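Local coordinates for Serine/threonine-protein kinase-like protein ACR4 (Arabidopsis thaliana, PDB 7A0J) that acts as a plant membrane receptor kinase that, paired with the CLE40 peptide, controls formative cell divisions in root meristems, here represented by its extracellular WD40 ectodomain, at residues A[9-14]-A[96-101]; A[181-186]-A[192-197]. All blocks are in the same frame, centred on the assembly; numbering follows the deposited sequence.

Contact 1: A[9-14]-A[96-101]; sequences ISYGEG and AGDYHL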
loop_
_atom_site.group_PDB
_atom_site.type_symbol
_atom_site.label_atom_id
_atom_site.label_comp_id
_atom_site.label_asym_id
_atom_site.label_seq_id
_atom_site.Cartn_x
_atom_site.Cartn_y
_atom_site.Cartn_z
ATOM N N ILE A 9 -5.597 4.581 -0.733
ATOM C CA ILE A 9 -6.813 4.664 -1.592
ATOM C C ILE A 9 -7.679 3.420 -1.375
ATOM O O ILE A 9 -7.130 2.296 -1.380
ATOM C CB ILE A 9 -6.431 4.839 -3.074
ATOM C CG1 ILE A 9 -5.885 6.245 -3.347
ATOM C CG2 ILE A 9 -7.605 4.501 -3.986
ATOM C CD1 ILE A 9 -5.396 6.458 -4.762
ATOM N N SER A 10 -8.982 3.641 -1.183
ATOM C CA SER A 10 -10.034 2.592 -1.211
ATOM C C SER A 10 -10.804 2.700 -2.531
ATOM O O SER A 10 -10.887 3.824 -3.069
ATOM C CB SER A 10 -10.945 2.706 -0.021
ATOM O OG SER A 10 -10.223 2.492 1.183
ATOM N N TYR A 11 -11.328 1.574 -3.016
ATOM C CA TYR A 11 -11.937 1.433 -4.365
ATOM C C TYR A 11 -13.055 0.387 -4.319
ATOM O O TYR A 11 -13.306 -0.172 -3.232
ATOM C CB TYR A 11 -10.846 1.060 -5.375
ATOM C CG TYR A 11 -9.921 -0.031 -4.901
ATOM C CD1 TYR A 11 -8.787 0.265 -4.161
ATOM C CD2 TYR A 11 -10.194 -1.365 -5.162
ATOM C CE1 TYR A 11 -7.940 -0.733 -3.705
ATOM C CE2 TYR A 11 -9.356 -2.375 -4.716
ATOM C CZ TYR A 11 -8.225 -2.058 -3.985
ATOM O OH TYR A 11 -7.396 -3.045 -3.540
ATOM N N GLY A 12 -13.707 0.151 -5.463
ATOM C CA GLY A 12 -14.791 -0.836 -5.626
ATOM C C GLY A 12 -16.144 -0.174 -5.824
ATOM O O GLY A 12 -16.186 1.067 -5.956
ATOM N N GLU A 13 -17.211 -0.978 -5.835
ATOM C CA GLU A 13 -18.603 -0.555 -6.154
ATOM C C GLU A 13 -19.127 0.414 -5.085
ATOM O O GLU A 13 -20.020 1.218 -5.418
ATOM C CB GLU A 13 -19.514 -1.778 -6.273
ATOM C CG GLU A 13 -19.214 -2.633 -7.491
ATOM C CD GLU A 13 -20.209 -3.756 -7.731
ATOM O OE1 GLU A 13 -20.610 -4.408 -6.747
ATOM O OE2 GLU A 13 -20.586 -3.971 -8.902
ATOM N N GLY A 14 -18.598 0.338 -3.859
ATOM C CA GLY A 14 -18.936 1.240 -2.740
ATOM C C GLY A 14 -18.488 2.673 -2.988
ATOM O O GLY A 14 -19.040 3.577 -2.335
ATOM N N ALA A 96 -3.035 -3.848 2.725
ATOM C CA ALA A 96 -4.407 -4.238 2.331
ATOM C C ALA A 96 -4.442 -4.536 0.830
ATOM O O ALA A 96 -4.049 -3.655 0.042
ATOM C CB ALA A 96 -5.378 -3.142 2.694
ATOM N N GLY A 97 -4.872 -5.747 0.463
ATOM C CA GLY A 97 -5.224 -6.124 -0.917
ATOM C C GLY A 97 -6.646 -5.703 -1.234
ATOM O O GLY A 97 -7.124 -4.733 -0.617
ATOM N N ASP A 98 -7.308 -6.407 -2.155
ATOM C CA ASP A 98 -8.726 -6.156 -2.523
ATOM C C ASP A 98 -9.626 -6.588 -1.359
ATOM O O ASP A 98 -10.440 -5.759 -0.907
ATOM C CB ASP A 98 -9.102 -6.878 -3.821
ATOM C CG ASP A 98 -8.395 -6.343 -5.055
ATOM O OD1 ASP A 98 -7.836 -5.229 -4.980
ATOM O OD2 ASP A 98 -8.413 -7.043 -6.085
ATOM N N TYR A 99 -9.464 -7.831 -0.890
ATOM C CA TYR A 99 -10.376 -8.509 0.069
ATOM C C TYR A 99 -9.582 -9.159 1.209
ATOM O O TYR A 99 -10.090 -10.124 1.807
ATOM C CB TYR A 99 -11.215 -9.564 -0.659
ATOM C CG TYR A 99 -11.801 -9.106 -1.970
ATOM C CD1 TYR A 99 -12.773 -8.119 -2.011
ATOM C CD2 TYR A 99 -11.389 -9.659 -3.172
ATOM C CE1 TYR A 99 -13.321 -7.693 -3.211
ATOM C CE2 TYR A 99 -11.924 -9.242 -4.381
ATOM C CZ TYR A 99 -12.894 -8.256 -4.401
ATOM O OH TYR A 99 -13.430 -7.836 -5.585
ATOM N N HIS A 100 -8.388 -8.645 1.517
ATOM C CA HIS A 100 -7.520 -9.179 2.600
ATOM C C HIS A 100 -6.653 -8.063 3.191
ATOM O O HIS A 100 -6.376 -7.075 2.484
ATOM C CB HIS A 100 -6.680 -10.364 2.089
ATOM C CG HIS A 100 -5.346 -9.975 1.543
ATOM N ND1 HIS A 100 -5.140 -9.712 0.204
ATOM C CD2 HIS A 100 -4.156 -9.792 2.152
ATOM C CE1 HIS A 100 -3.878 -9.389 0.011
ATOM N NE2 HIS A 100 -3.253 -9.425 1.191
ATOM N N LEU A 101 -6.248 -8.242 4.449
ATOM C CA LEU A 101 -5.279 -7.383 5.175
ATOM C C LEU A 101 -4.211 -8.284 5.804
ATOM O O LEU A 101 -4.593 -9.312 6.389
ATOM C CB LEU A 101 -6.031 -6.588 6.247
ATOM C CG LEU A 101 -5.159 -5.734 7.165
ATOM C CD1 LEU A 101 -4.522 -4.592 6.390
ATOM C CD2 LEU A 101 -5.970 -5.199 8.335
#
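Tyr11 and Asp98 meet through their polar ends, and that meeting carries the contact. The phenol reaches across from the turn after strand 7-10 and donates a hydrogen bond to the carboxylate; Tyr11 OH lies 2.7 Å from Asp98 OD1. The acceptor is the anti lone pair of OD1, the one turned away from OD2. The two side chains run at about a right angle to each other, and the ring and carboxylate planes are 80° apart. OD1 sits near the plane of the ring, at its edge, 3.2 Å from Tyr11 CE2. The carboxylate therefore touches the rim of the ring and does not cover a face.

The tyrosine gets there with CG between its backbone N and carbonyl carbon (chi1 46°). This brings the phenol to the loop 97-99, although the nearest pair of CA atoms, Tyr11 and Asp98, is 8.4 Å apart. Gly97 N bonds to His100 O, which closes the short loop carrying Asp98.

Both contact residues are buried and have further polar partners. Tyr11 OH also bonds Leu1 N, and Asp98 OD2 bonds Ser147 OG. The carboxylate is thus held at both oxygens, which probably fixes its rotation. A phenylalanine in place of Tyr11 would probably leave Asp98 OD1 without this donor and the Leu1 amine without its hydroxyl partner.

Strand 7-10 edges a three-stranded antiparallel sheet, while 96-101 holds the turn between strands 91-96 and 100-105 of a four-stranded one. Both segments make backbone bonds to the 54-56 turn of repeat 2, Tyr11 with Gly54 and Gly56, Asp98 with Asp55. The buried link thus joins the first and third repeats across that turn, consistent with the inner ends of beta-propeller blades.

Contact 2: A[181-186]-A[192-197]; sequences FQKIAA and CGILDG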
loop_
_atom_site.group_PDB
_atom_site.type_symbol
_atom_site.label_atom_id
_atom_site.label_comp_id
_atom_site.label_asym_id
_atom_site.label_seq_id
_atom_site.Cartn_x
_atom_site.Cartn_y
_atom_site.Cartn_z
ATOM N N PHE A 181 16.262 -4.744 -3.813
ATOM C CA PHE A 181 15.214 -3.692 -3.862
ATOM C C PHE A 181 15.284 -2.839 -2.590
ATOM O O PHE A 181 15.527 -3.401 -1.504
ATOM C CB PHE A 181 13.839 -4.344 -4.023
ATOM C CG PHE A 181 13.631 -5.033 -5.348
ATOM C CD1 PHE A 181 13.499 -4.299 -6.517
ATOM C CD2 PHE A 181 13.635 -6.419 -5.434
ATOM C CE1 PHE A 181 13.326 -4.937 -7.737
ATOM C CE2 PHE A 181 13.468 -7.053 -6.657
ATOM C CZ PHE A 181 13.314 -6.311 -7.805
ATOM N N GLN A 182 15.090 -1.525 -2.731
ATOM C CA GLN A 182 14.965 -0.563 -1.598
ATOM C C GLN A 182 13.481 -0.259 -1.348
ATOM O O GLN A 182 13.153 0.145 -0.215
ATOM C CB GLN A 182 15.780 0.709 -1.856
ATOM C CG GLN A 182 15.355 1.508 -3.081
ATOM C CD GLN A 182 16.290 2.664 -3.339
ATOM O OE1 GLN A 182 16.975 2.723 -4.359
ATOM N NE2 GLN A 182 16.341 3.591 -2.397
ATOM N N LYS A 183 12.622 -0.445 -2.358
ATOM C CA LYS A 183 11.147 -0.273 -2.253
ATOM C C LYS A 183 10.444 -1.235 -3.219
ATOM O O LYS A 183 11.015 -1.518 -4.291
ATOM C CB LYS A 183 10.759 1.181 -2.544
ATOM C CG LYS A 183 11.303 2.202 -1.552
ATOM C CD LYS A 183 10.708 3.582 -1.697
ATOM C CE LYS A 183 11.217 4.550 -0.651
ATOM N NZ LYS A 183 10.812 5.943 -0.955
ATOM N N ILE A 184 9.264 -1.732 -2.834
ATOM C CA ILE A 184 8.349 -2.521 -3.714
ATOM C C ILE A 184 6.934 -1.940 -3.611
ATOM O O ILE A 184 6.603 -1.335 -2.567
ATOM C CB ILE A 184 8.378 -4.027 -3.375
ATOM C CG1 ILE A 184 8.040 -4.301 -1.905
ATOM C CG2 ILE A 184 9.713 -4.642 -3.771
ATOM C CD1 ILE A 184 7.533 -5.701 -1.650
ATOM N N ALA A 185 6.142 -2.112 -4.671
ATOM C CA ALA A 185 4.711 -1.739 -4.742
ATOM C C ALA A 185 3.955 -2.819 -5.519
ATOM O O ALA A 185 4.077 -2.858 -6.762
ATOM C CB ALA A 185 4.553 -0.381 -5.381
ATOM N N ALA A 186 3.227 -3.675 -4.801
ATOM C CA ALA A 186 2.321 -4.696 -5.372
ATOM C C ALA A 186 1.120 -3.989 -6.007
ATOM O O ALA A 186 0.576 -3.058 -5.376
ATOM C CB ALA A 186 1.892 -5.672 -4.303
ATOM N N CYS A 192 6.011 -4.009 -8.867
ATOM C CA CYS A 192 7.130 -3.138 -9.312
ATOM C C CYS A 192 8.034 -2.862 -8.109
ATOM O O CYS A 192 7.498 -2.602 -7.015
ATOM C CB CYS A 192 6.635 -1.836 -9.929
ATOM S SG CYS A 192 5.791 -2.065 -11.516
ATOM N N GLY A 193 9.350 -2.951 -8.309
ATOM C CA GLY A 193 10.369 -2.697 -7.276
ATOM C C GLY A 193 11.401 -1.701 -7.762
ATOM O O GLY A 193 11.854 -1.835 -8.914
ATOM N N ILE A 194 11.740 -0.719 -6.926
ATOM C CA ILE A 194 12.882 0.213 -7.155
ATOM C C ILE A 194 14.147 -0.510 -6.683
ATOM O O ILE A 194 14.245 -0.787 -5.471
ATOM C CB ILE A 194 12.656 1.562 -6.442
ATOM C CG1 ILE A 194 11.369 2.238 -6.926
ATOM C CG2 ILE A 194 13.864 2.472 -6.609
ATOM C CD1 ILE A 194 10.976 3.464 -6.135
ATOM N N LEU A 195 15.044 -0.848 -7.614
ATOM C CA LEU A 195 16.315 -1.568 -7.326
ATOM C C LEU A 195 17.138 -0.746 -6.329
ATOM O O LEU A 195 17.077 0.497 -6.395
ATOM C CB LEU A 195 17.094 -1.790 -8.626
ATOM C CG LEU A 195 16.503 -2.818 -9.588
ATOM C CD1 LEU A 195 17.150 -2.709 -10.960
ATOM C CD2 LEU A 195 16.652 -4.229 -9.038
ATOM N N ASP A 196 17.871 -1.423 -5.440
ATOM C CA ASP A 196 18.789 -0.792 -4.454
ATOM C C ASP A 196 19.915 -0.091 -5.221
ATOM O O ASP A 196 20.278 -0.581 -6.307
ATOM C CB ASP A 196 19.338 -1.827 -3.468
ATOM C CG ASP A 196 20.004 -1.224 -2.243
ATOM O OD1 ASP A 196 19.471 -0.227 -1.716
ATOM O OD2 ASP A 196 21.051 -1.756 -1.824
ATOM N N GLY A 197 20.424 1.023 -4.683
ATOM C CA GLY A 197 21.569 1.773 -5.237
ATOM C C GLY A 197 21.164 3.140 -5.764
ATOM O O GLY A 197 19.953 3.446 -5.757
#
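Strands 183-186 and 192-195 pair as an antiparallel hairpin, their directions at 171° and the axes of these short segments approaching to 4.6 Å, with a classic beta bulge where Gln182 and Lys183 both face Ile194. Ile194 serves both: Ile194 O accepts Gln182 N at 3.0 Å, and Ile194 N bonds Lys183 O at 2.8 Å.

Beyond the bulge, Phe181 turns its ring back over the partner strand. CG stands beside the backbone N (chi1 -67°), which carries CD1 to Gly193, 3.6 Å from Gly193 C. The next ring atom, Phe181 CE1, meets the methyl Leu195 CD2 at 3.6 Å. The carbonyl of Ile194 lies at the ring edge. A side chain on Gly193 would run into the ring, so the lack of one lets Phe181 lie close. Ile184 CG2 also touches Gly193, 4.1 Å from its CA. Phe181 meets the ring of Trp205 and packs on Leu153. Ile184 packs on Cys151 and Leu153 of strand 150-154.

On the other face Ile194 turns its CG2 branch to the Gln182 chain, 3.9 Å from Gln182 CG. The Ile194, Ala185 and Cys192 side chains also pack on Val236 of strand 233-238. The hairpin is thus packed between strands 150-154 and 233-238.

Backbone bonds and mainly apolar packing hold this hairpin of one propeller blade, so its pairing does not rest on charged side chains. The Cys192-Cys204 disulfide adds a covalent tie to the third strand, 202-206.

In the fold
After strand 2-3, which joins the sheet of strand 139-145, the chain lays down strand 7-10 and the turn after it. It then passes through the sheets of repeats 1 and 2 before 96-101 comes back to meet 9-14. Contact 1 thus closes a long loop of 81 residues. Contact 2 opens later and spans only five residues, within repeat 5. The two follow in series, neither nested nor crossed. Their centres are about 23 Å apart, on opposite sides of the chain's centre, and they do not touch. Contact 1 is buried and joins separate blades of the propeller. Contact 2 builds the hairpin of a single blade.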